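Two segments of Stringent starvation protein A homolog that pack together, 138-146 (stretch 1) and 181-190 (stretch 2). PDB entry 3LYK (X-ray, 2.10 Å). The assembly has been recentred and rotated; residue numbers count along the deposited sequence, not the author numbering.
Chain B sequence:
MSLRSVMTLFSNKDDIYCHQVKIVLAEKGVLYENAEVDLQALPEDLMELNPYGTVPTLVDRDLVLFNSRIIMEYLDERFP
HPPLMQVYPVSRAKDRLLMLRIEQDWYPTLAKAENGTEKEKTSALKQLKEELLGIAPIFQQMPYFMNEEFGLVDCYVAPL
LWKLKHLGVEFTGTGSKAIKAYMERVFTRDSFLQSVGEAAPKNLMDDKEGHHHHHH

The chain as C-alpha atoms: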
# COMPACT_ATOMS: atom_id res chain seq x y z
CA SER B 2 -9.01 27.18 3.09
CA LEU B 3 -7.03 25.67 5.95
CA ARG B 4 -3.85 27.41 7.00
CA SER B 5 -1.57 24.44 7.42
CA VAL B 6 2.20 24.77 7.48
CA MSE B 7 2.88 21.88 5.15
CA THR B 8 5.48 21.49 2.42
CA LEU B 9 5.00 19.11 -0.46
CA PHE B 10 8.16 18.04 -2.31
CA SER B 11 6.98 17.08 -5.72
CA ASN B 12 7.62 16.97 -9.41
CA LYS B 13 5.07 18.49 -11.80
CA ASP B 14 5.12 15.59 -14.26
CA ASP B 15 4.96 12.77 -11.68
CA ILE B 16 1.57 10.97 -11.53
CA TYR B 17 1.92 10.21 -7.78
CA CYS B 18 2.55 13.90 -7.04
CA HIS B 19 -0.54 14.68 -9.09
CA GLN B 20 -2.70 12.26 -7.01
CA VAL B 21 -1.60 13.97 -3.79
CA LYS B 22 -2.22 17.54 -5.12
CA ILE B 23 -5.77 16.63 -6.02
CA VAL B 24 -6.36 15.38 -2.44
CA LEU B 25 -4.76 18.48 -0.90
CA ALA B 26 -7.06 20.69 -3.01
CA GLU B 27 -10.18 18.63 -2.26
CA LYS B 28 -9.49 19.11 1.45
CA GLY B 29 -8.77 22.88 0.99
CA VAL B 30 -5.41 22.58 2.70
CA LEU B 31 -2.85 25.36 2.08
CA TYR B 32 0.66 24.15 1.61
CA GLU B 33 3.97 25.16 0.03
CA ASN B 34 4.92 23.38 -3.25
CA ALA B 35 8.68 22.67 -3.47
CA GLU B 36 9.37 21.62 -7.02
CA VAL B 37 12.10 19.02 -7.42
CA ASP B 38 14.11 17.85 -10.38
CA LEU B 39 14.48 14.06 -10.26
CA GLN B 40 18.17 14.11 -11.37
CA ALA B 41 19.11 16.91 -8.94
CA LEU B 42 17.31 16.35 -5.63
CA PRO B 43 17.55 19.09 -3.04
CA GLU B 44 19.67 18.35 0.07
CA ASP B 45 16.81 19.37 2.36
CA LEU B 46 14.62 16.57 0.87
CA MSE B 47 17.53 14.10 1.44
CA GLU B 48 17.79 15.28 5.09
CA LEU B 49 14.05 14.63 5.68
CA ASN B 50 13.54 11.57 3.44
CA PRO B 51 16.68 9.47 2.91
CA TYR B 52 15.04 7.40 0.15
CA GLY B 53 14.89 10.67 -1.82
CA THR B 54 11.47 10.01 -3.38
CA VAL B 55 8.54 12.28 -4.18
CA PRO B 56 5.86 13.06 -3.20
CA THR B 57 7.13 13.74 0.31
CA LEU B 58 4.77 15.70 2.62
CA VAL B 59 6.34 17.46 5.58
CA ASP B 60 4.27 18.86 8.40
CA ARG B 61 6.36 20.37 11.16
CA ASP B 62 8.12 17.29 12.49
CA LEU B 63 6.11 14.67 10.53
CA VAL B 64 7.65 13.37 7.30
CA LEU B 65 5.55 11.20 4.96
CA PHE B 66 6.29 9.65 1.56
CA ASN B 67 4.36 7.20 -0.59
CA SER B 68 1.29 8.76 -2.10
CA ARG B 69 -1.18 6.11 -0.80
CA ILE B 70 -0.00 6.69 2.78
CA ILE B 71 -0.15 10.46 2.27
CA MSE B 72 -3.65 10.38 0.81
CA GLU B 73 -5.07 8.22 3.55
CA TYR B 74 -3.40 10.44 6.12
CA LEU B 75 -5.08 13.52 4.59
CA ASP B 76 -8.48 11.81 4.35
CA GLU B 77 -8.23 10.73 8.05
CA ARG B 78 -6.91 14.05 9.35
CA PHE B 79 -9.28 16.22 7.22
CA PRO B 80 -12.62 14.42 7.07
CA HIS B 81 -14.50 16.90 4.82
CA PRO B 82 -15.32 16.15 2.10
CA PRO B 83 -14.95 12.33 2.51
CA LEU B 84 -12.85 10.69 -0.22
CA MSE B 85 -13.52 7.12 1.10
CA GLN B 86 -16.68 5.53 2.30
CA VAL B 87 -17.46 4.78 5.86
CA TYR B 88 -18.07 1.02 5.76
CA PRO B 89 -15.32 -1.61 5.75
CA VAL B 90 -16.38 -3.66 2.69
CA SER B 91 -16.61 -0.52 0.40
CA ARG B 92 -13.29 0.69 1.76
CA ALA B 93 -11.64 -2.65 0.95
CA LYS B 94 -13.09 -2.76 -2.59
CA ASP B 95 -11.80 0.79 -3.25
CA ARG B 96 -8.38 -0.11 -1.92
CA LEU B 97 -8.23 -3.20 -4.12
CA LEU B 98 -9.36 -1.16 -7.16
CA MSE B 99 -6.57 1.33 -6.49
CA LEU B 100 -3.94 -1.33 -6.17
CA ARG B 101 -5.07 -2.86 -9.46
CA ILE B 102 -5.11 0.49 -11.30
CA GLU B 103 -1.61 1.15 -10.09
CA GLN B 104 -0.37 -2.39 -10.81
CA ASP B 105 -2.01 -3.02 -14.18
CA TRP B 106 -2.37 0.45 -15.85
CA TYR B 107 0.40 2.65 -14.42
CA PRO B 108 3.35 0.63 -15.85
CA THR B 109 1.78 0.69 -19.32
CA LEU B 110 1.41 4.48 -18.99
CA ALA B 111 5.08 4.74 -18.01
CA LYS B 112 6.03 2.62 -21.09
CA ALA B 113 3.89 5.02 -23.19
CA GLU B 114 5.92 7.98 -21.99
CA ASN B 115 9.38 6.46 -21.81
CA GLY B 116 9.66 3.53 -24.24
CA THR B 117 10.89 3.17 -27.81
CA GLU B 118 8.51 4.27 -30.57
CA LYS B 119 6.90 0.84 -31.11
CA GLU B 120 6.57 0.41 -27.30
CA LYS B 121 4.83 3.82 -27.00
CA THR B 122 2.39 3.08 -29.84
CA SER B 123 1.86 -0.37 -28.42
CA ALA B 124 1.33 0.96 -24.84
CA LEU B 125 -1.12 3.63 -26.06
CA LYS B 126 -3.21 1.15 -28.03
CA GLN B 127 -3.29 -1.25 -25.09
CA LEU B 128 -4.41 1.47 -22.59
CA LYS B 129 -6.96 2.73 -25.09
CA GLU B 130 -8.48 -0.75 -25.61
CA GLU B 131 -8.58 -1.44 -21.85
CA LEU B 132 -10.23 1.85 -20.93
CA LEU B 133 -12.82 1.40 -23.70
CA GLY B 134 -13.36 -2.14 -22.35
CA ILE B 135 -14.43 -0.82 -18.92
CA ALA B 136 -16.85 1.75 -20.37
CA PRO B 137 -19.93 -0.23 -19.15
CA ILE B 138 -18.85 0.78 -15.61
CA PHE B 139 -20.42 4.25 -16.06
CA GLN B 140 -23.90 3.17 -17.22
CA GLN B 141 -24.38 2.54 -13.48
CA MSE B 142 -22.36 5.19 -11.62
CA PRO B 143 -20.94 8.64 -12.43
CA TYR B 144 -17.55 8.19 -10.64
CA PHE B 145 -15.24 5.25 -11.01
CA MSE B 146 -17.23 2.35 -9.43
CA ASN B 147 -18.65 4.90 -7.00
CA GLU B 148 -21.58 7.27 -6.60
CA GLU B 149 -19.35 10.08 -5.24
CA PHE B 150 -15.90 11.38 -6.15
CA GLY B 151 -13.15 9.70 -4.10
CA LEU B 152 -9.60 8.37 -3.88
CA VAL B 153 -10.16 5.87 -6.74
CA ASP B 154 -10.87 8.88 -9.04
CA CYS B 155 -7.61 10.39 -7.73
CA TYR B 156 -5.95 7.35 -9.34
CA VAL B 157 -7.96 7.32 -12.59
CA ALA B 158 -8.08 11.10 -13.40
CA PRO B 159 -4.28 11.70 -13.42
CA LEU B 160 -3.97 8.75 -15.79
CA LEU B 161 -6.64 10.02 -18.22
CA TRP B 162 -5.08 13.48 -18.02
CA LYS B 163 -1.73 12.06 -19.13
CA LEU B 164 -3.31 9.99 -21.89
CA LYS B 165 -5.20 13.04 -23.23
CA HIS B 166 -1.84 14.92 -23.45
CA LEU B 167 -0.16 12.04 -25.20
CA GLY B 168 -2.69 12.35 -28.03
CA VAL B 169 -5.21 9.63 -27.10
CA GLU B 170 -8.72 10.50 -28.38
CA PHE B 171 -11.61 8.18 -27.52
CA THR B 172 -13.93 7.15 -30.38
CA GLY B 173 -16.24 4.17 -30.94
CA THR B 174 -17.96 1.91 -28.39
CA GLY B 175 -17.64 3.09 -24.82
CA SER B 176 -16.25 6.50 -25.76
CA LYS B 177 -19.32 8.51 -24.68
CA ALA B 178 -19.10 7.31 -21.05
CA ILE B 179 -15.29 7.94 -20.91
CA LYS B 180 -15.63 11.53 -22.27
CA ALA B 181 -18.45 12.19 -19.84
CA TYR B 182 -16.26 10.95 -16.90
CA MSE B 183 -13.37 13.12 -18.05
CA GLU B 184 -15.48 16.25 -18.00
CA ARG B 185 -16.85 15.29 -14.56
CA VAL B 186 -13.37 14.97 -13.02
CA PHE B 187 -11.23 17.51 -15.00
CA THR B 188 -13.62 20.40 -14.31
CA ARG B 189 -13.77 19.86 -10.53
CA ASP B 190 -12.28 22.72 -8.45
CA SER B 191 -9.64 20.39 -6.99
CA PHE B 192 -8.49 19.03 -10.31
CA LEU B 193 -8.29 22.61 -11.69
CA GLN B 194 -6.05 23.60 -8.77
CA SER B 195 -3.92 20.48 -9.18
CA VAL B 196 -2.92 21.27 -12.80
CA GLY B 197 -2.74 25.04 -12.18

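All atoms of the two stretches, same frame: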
# COMPACT_ATOMS: atom_id res chain seq x y z
N ILE B 138 -18.93 0.26 -16.98
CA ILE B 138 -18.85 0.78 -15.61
C ILE B 138 -19.71 2.03 -15.34
O ILE B 138 -20.37 2.11 -14.30
CB ILE B 138 -17.37 1.01 -15.23
CG1 ILE B 138 -16.80 -0.25 -14.59
CG2 ILE B 138 -17.19 2.19 -14.31
CD1 ILE B 138 -16.54 -1.41 -15.54
N PHE B 139 -19.73 2.97 -16.28
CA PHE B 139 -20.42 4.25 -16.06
C PHE B 139 -21.94 4.26 -16.30
O PHE B 139 -22.64 5.15 -15.82
CB PHE B 139 -19.74 5.35 -16.87
CG PHE B 139 -18.27 5.46 -16.62
CD1 PHE B 139 -17.78 6.15 -15.50
CD2 PHE B 139 -17.35 4.88 -17.51
CE1 PHE B 139 -16.40 6.24 -15.27
CE2 PHE B 139 -15.97 4.99 -17.30
CZ PHE B 139 -15.49 5.67 -16.18
N GLN B 140 -22.45 3.27 -17.02
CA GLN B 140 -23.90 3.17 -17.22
C GLN B 140 -24.63 2.98 -15.88
O GLN B 140 -25.86 3.08 -15.79
CB GLN B 140 -24.25 2.04 -18.21
CG GLN B 140 -24.37 0.64 -17.60
CD GLN B 140 -24.41 -0.47 -18.64
OE1 GLN B 140 -23.48 -0.62 -19.45
NE2 GLN B 140 -25.48 -1.27 -18.63
N GLN B 141 -23.85 2.72 -14.83
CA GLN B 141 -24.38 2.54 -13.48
C GLN B 141 -24.05 3.72 -12.58
O GLN B 141 -24.93 4.25 -11.89
CB GLN B 141 -23.88 1.21 -12.86
CG GLN B 141 -22.46 0.79 -13.30
CD GLN B 141 -22.20 -0.75 -13.25
OE1 GLN B 141 -21.04 -1.20 -13.29
NE2 GLN B 141 -23.28 -1.54 -13.16
N MSE B 142 -22.78 4.15 -12.58
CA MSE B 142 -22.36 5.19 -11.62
C MSE B 142 -21.50 6.29 -12.23
O MSE B 142 -20.70 6.00 -13.09
CB MSE B 142 -21.64 4.53 -10.44
CG MSE B 142 -22.58 3.66 -9.61
SE MSE B 142 -21.62 2.83 -8.15
CE MSE B 142 -20.82 1.34 -9.13
N PRO B 143 -21.68 7.55 -11.78
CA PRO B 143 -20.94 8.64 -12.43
C PRO B 143 -19.43 8.72 -12.10
O PRO B 143 -18.69 9.23 -12.92
CB PRO B 143 -21.66 9.91 -11.95
CG PRO B 143 -22.35 9.52 -10.67
CD PRO B 143 -22.66 8.03 -10.78
N TYR B 144 -18.99 8.23 -10.94
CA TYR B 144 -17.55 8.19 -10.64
C TYR B 144 -17.06 6.77 -10.74
O TYR B 144 -17.86 5.89 -11.01
CB TYR B 144 -17.22 8.87 -9.32
CG TYR B 144 -17.55 10.33 -9.40
CD1 TYR B 144 -16.61 11.24 -9.92
CD2 TYR B 144 -18.80 10.80 -9.03
CE1 TYR B 144 -16.92 12.58 -10.02
CE2 TYR B 144 -19.12 12.14 -9.12
CZ TYR B 144 -18.18 13.02 -9.63
OH TYR B 144 -18.48 14.35 -9.71
N PHE B 145 -15.77 6.54 -10.61
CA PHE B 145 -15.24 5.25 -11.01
C PHE B 145 -15.63 4.16 -9.98
O PHE B 145 -14.98 4.04 -8.94
CB PHE B 145 -13.74 5.33 -11.23
CG PHE B 145 -13.21 4.21 -12.01
CD1 PHE B 145 -13.05 4.32 -13.38
CD2 PHE B 145 -12.85 3.01 -11.39
CE1 PHE B 145 -12.53 3.25 -14.13
CE2 PHE B 145 -12.32 1.95 -12.13
CZ PHE B 145 -12.18 2.07 -13.51
N MSE B 146 -16.68 3.41 -10.30
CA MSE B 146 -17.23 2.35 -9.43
C MSE B 146 -17.73 2.97 -8.14
O MSE B 146 -17.72 2.32 -7.12
CB MSE B 146 -16.17 1.29 -9.07
CG MSE B 146 -15.71 0.39 -10.20
SE MSE B 146 -17.26 -0.62 -10.87
CE MSE B 146 -17.30 -2.12 -9.57
N ALA B 181 -17.62 11.64 -20.91
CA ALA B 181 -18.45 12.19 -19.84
C ALA B 181 -17.69 12.16 -18.47
O ALA B 181 -17.70 13.14 -17.72
CB ALA B 181 -19.84 11.46 -19.77
N TYR B 182 -17.02 11.05 -18.16
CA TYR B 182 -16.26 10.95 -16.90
C TYR B 182 -15.14 12.00 -16.85
O TYR B 182 -14.94 12.67 -15.84
CB TYR B 182 -15.67 9.52 -16.75
CG TYR B 182 -14.81 9.34 -15.53
CD1 TYR B 182 -15.40 9.25 -14.25
CD2 TYR B 182 -13.41 9.28 -15.64
CE1 TYR B 182 -14.59 9.08 -13.11
CE2 TYR B 182 -12.59 9.10 -14.52
CZ TYR B 182 -13.19 8.99 -13.25
OH TYR B 182 -12.39 8.85 -12.16
N MSE B 183 -14.41 12.13 -17.95
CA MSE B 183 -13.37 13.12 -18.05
C MSE B 183 -13.83 14.51 -17.73
O MSE B 183 -13.16 15.20 -16.95
CB MSE B 183 -12.67 13.07 -19.41
CG MSE B 183 -11.67 11.91 -19.45
SE MSE B 183 -10.91 11.59 -21.23
CE MSE B 183 -9.46 12.82 -21.23
N GLU B 184 -14.96 14.93 -18.31
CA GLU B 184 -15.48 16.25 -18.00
C GLU B 184 -15.81 16.35 -16.50
O GLU B 184 -15.56 17.35 -15.84
CB GLU B 184 -16.71 16.56 -18.86
CG GLU B 184 -17.27 17.99 -18.68
CD GLU B 184 -18.23 18.16 -17.47
OE1 GLU B 184 -18.84 17.16 -16.99
OE2 GLU B 184 -18.38 19.32 -17.01
N ARG B 185 -16.40 15.29 -15.96
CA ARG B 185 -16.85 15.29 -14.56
C ARG B 185 -15.66 15.48 -13.62
O ARG B 185 -15.73 16.26 -12.67
CB ARG B 185 -17.52 13.95 -14.30
CG ARG B 185 -18.32 13.86 -13.07
CD ARG B 185 -19.06 12.48 -13.15
NE ARG B 185 -20.05 12.49 -14.22
CZ ARG B 185 -20.19 11.55 -15.15
NH1 ARG B 185 -19.47 10.44 -15.18
NH2 ARG B 185 -21.13 11.73 -16.06
N VAL B 186 -14.54 14.83 -13.92
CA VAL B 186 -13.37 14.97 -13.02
C VAL B 186 -12.45 16.19 -13.35
O VAL B 186 -12.02 16.90 -12.40
CB VAL B 186 -12.56 13.65 -12.86
CG1 VAL B 186 -13.48 12.53 -12.34
CG2 VAL B 186 -11.92 13.19 -14.20
N PHE B 187 -12.17 16.45 -14.64
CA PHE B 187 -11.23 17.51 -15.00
C PHE B 187 -11.70 18.91 -14.61
O PHE B 187 -10.87 19.81 -14.34
CB PHE B 187 -10.85 17.54 -16.48
CG PHE B 187 -10.10 16.32 -16.97
CD1 PHE B 187 -9.51 15.41 -16.09
CD2 PHE B 187 -10.01 16.08 -18.34
CE1 PHE B 187 -8.84 14.28 -16.58
CE2 PHE B 187 -9.32 14.99 -18.83
CZ PHE B 187 -8.73 14.07 -17.93
N THR B 188 -13.02 19.10 -14.59
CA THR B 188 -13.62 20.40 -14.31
C THR B 188 -13.90 20.65 -12.83
O THR B 188 -14.37 21.75 -12.46
CB THR B 188 -14.91 20.66 -15.17
OG1 THR B 188 -15.92 19.74 -14.76
CG2 THR B 188 -14.62 20.46 -16.70
N ARG B 189 -13.54 19.70 -11.97
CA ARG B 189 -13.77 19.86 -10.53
C ARG B 189 -12.80 20.90 -10.02
O ARG B 189 -11.67 20.95 -10.51
CB ARG B 189 -13.46 18.54 -9.78
CG ARG B 189 -14.55 17.55 -9.81
CD ARG B 189 -14.15 16.32 -8.95
NE ARG B 189 -14.31 16.53 -7.52
CZ ARG B 189 -15.46 16.39 -6.84
NH1 ARG B 189 -16.58 16.08 -7.45
NH2 ARG B 189 -15.49 16.58 -5.53
N ASP B 190 -13.20 21.70 -9.02
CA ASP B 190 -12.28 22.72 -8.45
C ASP B 190 -10.92 22.16 -8.06
O ASP B 190 -9.88 22.81 -8.27
CB ASP B 190 -12.87 23.40 -7.19
CG ASP B 190 -13.98 24.42 -7.53
OD1 ASP B 190 -14.13 24.78 -8.74
OD2 ASP B 190 -14.70 24.87 -6.58

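Residues 181-187 form the end of a helix that begins earlier in the chain, and one side of it packs against the segment 138-146. The backbones come nearest at Pro 143 and Tyr 182, whose CA atoms lie 6.9 Å apart, so side chains of stretch 2 span the gap, meeting both side chains and backbone of stretch 1; together the stretches bury 385 Å².

Ala 181 makes no contact across the interface, but its carbonyl accepts the helical hydrogen bond from Arg 185 N (3.1 Å from Ala 181 O). Tyr 182 points toward stretch 1, its chi1 in the t well. Phe 139 CZ lies over one face of the Tyr 182 ring, and the two rings meet obliquely, with Phe 139 CE1 3.3 Å from Tyr 182 CD1; the planes are inclined at 38° and the centroids are 5.0 Å apart. At the tyrosine ring edge sit Pro 143 O, 3.5 Å from Tyr 182 CD1, and Tyr 144 CA, 4.0 Å from Tyr 182 CE1. Phe 145 adds an apolar contact, its CB 4.2 Å from Tyr 182 CZ.

Met 183 and Glu 184 do not reach stretch 1. One turn beyond Tyr 182, Arg 185 provides the hydrogen bond between the stretches: its NH1 donates to Pro 143 O at 2.7 Å, satisfying a carbonyl in the loop at Pro 143. The guanidinium also lays a face over Pro 143 CA, while the aliphatic part of the side chain covers the Tyr 144 ring, with Arg 185 CD 3.9 Å from the ring centroid in a CH-pi contact.

Val 186 meets the edge of that ring, its CG1 4.1 Å from Tyr 144 CE1. Beyond the helix, Arg 189 points toward stretch 1 and brings NH1 to 3.4 Å from Tyr 144 OH, while its NE and NH2 are hydrogen-bonded elsewhere in the structure.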